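Local coordinates for alcohol dehydrogenase (PDB 4CPD), which probably catalyses the NAD-dependent interconversion of alcohols and their aldehydes or ketones, as a zinc-containing member of the medium-chain dehydrogenases, at residues F85-G90 against N132-K137. Sequence-based numbering, arbitrary orientation.
With ZN (zinc ion), chain F.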
loop_
_atom_site.group_PDB
_atom_site.type_symbol
_atom_site.label_atom_id
_atom_site.label_comp_id
_atom_site.label_asym_id
_atom_site.label_seq_id
_atom_site.Cartn_x
_atom_site.Cartn_y
_atom_site.Cartn_z
ATOM N N PHE A 85 1.069 16.706 16.647
ATOM C CA PHE A 85 2.446 16.728 17.050
ATOM C C PHE A 85 3.401 17.197 15.961
ATOM O O PHE A 85 4.557 17.445 16.230
ATOM C CB PHE A 85 2.859 15.348 17.545
ATOM C CG PHE A 85 3.008 14.308 16.468
ATOM C CD1 PHE A 85 4.209 14.154 15.778
ATOM C CD2 PHE A 85 1.978 13.418 16.209
ATOM C CE1 PHE A 85 4.361 13.158 14.824
ATOM C CE2 PHE A 85 2.126 12.430 15.244
ATOM C CZ PHE A 85 3.320 12.298 14.557
ATOM N N HIS A 86 2.934 17.295 14.739
ATOM C CA HIS A 86 3.780 17.721 13.680
ATOM C C HIS A 86 3.118 18.906 12.995
ATOM O O HIS A 86 1.919 18.963 12.903
ATOM C CB HIS A 86 4.029 16.566 12.708
ATOM C CG HIS A 86 2.801 16.122 11.978
ATOM N ND1 HIS A 86 1.891 15.248 12.524
ATOM C CD2 HIS A 86 2.335 16.424 10.743
ATOM C CE1 HIS A 86 0.923 15.023 11.654
ATOM N NE2 HIS A 86 1.158 15.734 10.572
ATOM N N ILE A 87 3.918 19.838 12.491
ATOM C CA ILE A 87 3.400 21.084 11.969
ATOM C C ILE A 87 3.419 21.072 10.472
ATOM O O ILE A 87 4.153 20.309 9.867
ATOM C CB ILE A 87 4.190 22.312 12.484
ATOM C CG1 ILE A 87 5.637 22.305 11.977
ATOM C CG2 ILE A 87 4.235 22.315 13.998
ATOM C CD1 ILE A 87 6.266 23.692 11.939
ATOM N N ALA A 88 2.615 21.955 9.898
ATOM C CA ALA A 88 2.356 21.982 8.486
ATOM C C ALA A 88 1.986 23.387 8.095
ATOM O O ALA A 88 1.426 24.114 8.895
ATOM C CB ALA A 88 1.242 21.026 8.119
ATOM N N CYS A 89 2.296 23.752 6.861
ATOM C CA CYS A 89 2.259 25.125 6.435
ATOM C C CYS A 89 0.950 25.450 5.749
ATOM O O CYS A 89 0.530 26.599 5.741
ATOM C CB CYS A 89 3.445 25.401 5.481
ATOM S SG CYS A 89 3.225 24.825 3.762
ATOM N N GLY A 90 0.373 24.460 5.077
ATOM C CA GLY A 90 -0.908 24.623 4.429
ATOM C C GLY A 90 -0.872 25.118 2.987
ATOM O O GLY A 90 -1.930 25.215 2.326
ATOM N N ASN A 132 -3.599 28.467 12.356
ATOM C CA ASN A 132 -4.710 28.261 11.442
ATOM C C ASN A 132 -4.763 26.849 10.898
ATOM O O ASN A 132 -5.843 26.342 10.620
ATOM C CB ASN A 132 -4.667 29.238 10.261
ATOM C CG ASN A 132 -3.335 29.195 9.477
ATOM O OD1 ASN A 132 -2.236 29.273 10.053
ATOM N ND2 ASN A 132 -3.440 29.098 8.148
ATOM N N VAL A 133 -3.608 26.223 10.735
ATOM C CA VAL A 133 -3.527 24.849 10.264
ATOM C C VAL A 133 -3.343 23.855 11.414
ATOM O O VAL A 133 -3.904 22.757 11.397
ATOM C CB VAL A 133 -2.317 24.724 9.319
ATOM C CG1 VAL A 133 -2.046 23.286 8.937
ATOM C CG2 VAL A 133 -2.526 25.582 8.085
ATOM N N ASN A 134 -2.527 24.234 12.391
ATOM C CA ASN A 134 -2.016 23.296 13.379
ATOM C C ASN A 134 -2.718 23.227 14.729
ATOM O O ASN A 134 -2.199 22.574 15.637
ATOM C CB ASN A 134 -0.549 23.617 13.596
ATOM C CG ASN A 134 0.247 23.503 12.319
ATOM O OD1 ASN A 134 0.833 24.464 11.816
ATOM N ND2 ASN A 134 0.271 22.314 11.788
ATOM N N LEU A 135 -3.883 23.877 14.871
ATOM C CA LEU A 135 -4.654 23.789 16.129
ATOM C C LEU A 135 -6.127 23.503 15.891
ATOM O O LEU A 135 -6.676 23.804 14.816
ATOM C CB LEU A 135 -4.560 25.082 16.928
ATOM C CG LEU A 135 -3.271 25.435 17.670
ATOM C CD1 LEU A 135 -3.428 26.704 18.504
ATOM C CD2 LEU A 135 -2.804 24.284 18.548
ATOM N N ARG A 136 -6.765 22.909 16.909
ATOM C CA ARG A 136 -8.228 22.788 16.938
ATOM C C ARG A 136 -8.787 23.192 18.291
ATOM O O ARG A 136 -8.260 22.767 19.334
ATOM C CB ARG A 136 -8.673 21.363 16.626
ATOM C CG ARG A 136 -8.346 20.891 15.231
ATOM C CD ARG A 136 -9.087 21.698 14.193
ATOM N NE ARG A 136 -8.942 21.128 12.864
ATOM C CZ ARG A 136 -7.836 21.193 12.117
ATOM N NH1 ARG A 136 -6.735 21.787 12.535
ATOM N NH2 ARG A 136 -7.838 20.643 10.924
ATOM N N LYS A 137 -9.839 24.025 18.243
ATOM C CA LYS A 137 -10.694 24.294 19.396
ATOM C C LYS A 137 -11.243 22.975 19.862
ATOM O O LYS A 137 -11.587 22.154 19.037
ATOM C CB LYS A 137 -11.875 25.185 19.015
ATOM C CG LYS A 137 -11.657 26.686 19.170
ATOM C CD LYS A 137 -12.991 27.434 19.341
ATOM C CE LYS A 137 -13.577 27.285 20.761
ATOM N NZ LYS A 137 -14.452 28.429 21.188
HETATM ZN ZN ZN F . 3.278 22.519 3.835
#
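Asn-134 and Ala-88 meet where the last turn of a short helix faces a chain on its way into a zinc site, a worked example of how a polar side chain can lie against the backbone of a neighbouring chain. CG of Asn-134 stands anti to its own carbonyl carbon (chi1 -59°) and is 3.7 Å from both N and O of Ala-88, which puts the carboxamide against the two polar backbone atoms of one residue. The carboxamide may hydrogen-bond to both of them, in an orientation that is uncertain. An alanine at Asn-134 would keep CB but lose the carboxamide, and would probably leave N and O of Ala-88 without this polar neighbour in a buried setting.

Val-133 supplies the apolar half. Its CG1, anti to the backbone N (chi1 172°), lies 4.1 Å from CB of Ala-88 and 3.6 Å from Ala-88 O. The other methyl, CG2, reaches further along the chain and rests 4.1 Å from CA of Gly-90, whose backbone angle (phi 90°) suits glycine. Between Ala-88 and Gly-90, the first side-chain bond of Cys-89 points away from residues 132-137, and its SG binds the zinc ion at 2.3 Å together with Cys-92, Cys-95 and Cys-103.

The contact thus joins the Cys4 zinc lobe to helix 131-134 within the GroES-like domain. Strand 86-87 pairs with strand 107-108, Asn-134 also touches Val-128 of strand 125-128, and Ala-88 packs on His-296 of helix 295-307. Beyond the helix, strand 136-137 pairs antiparallel with strand 80-82 in the mixed sheet.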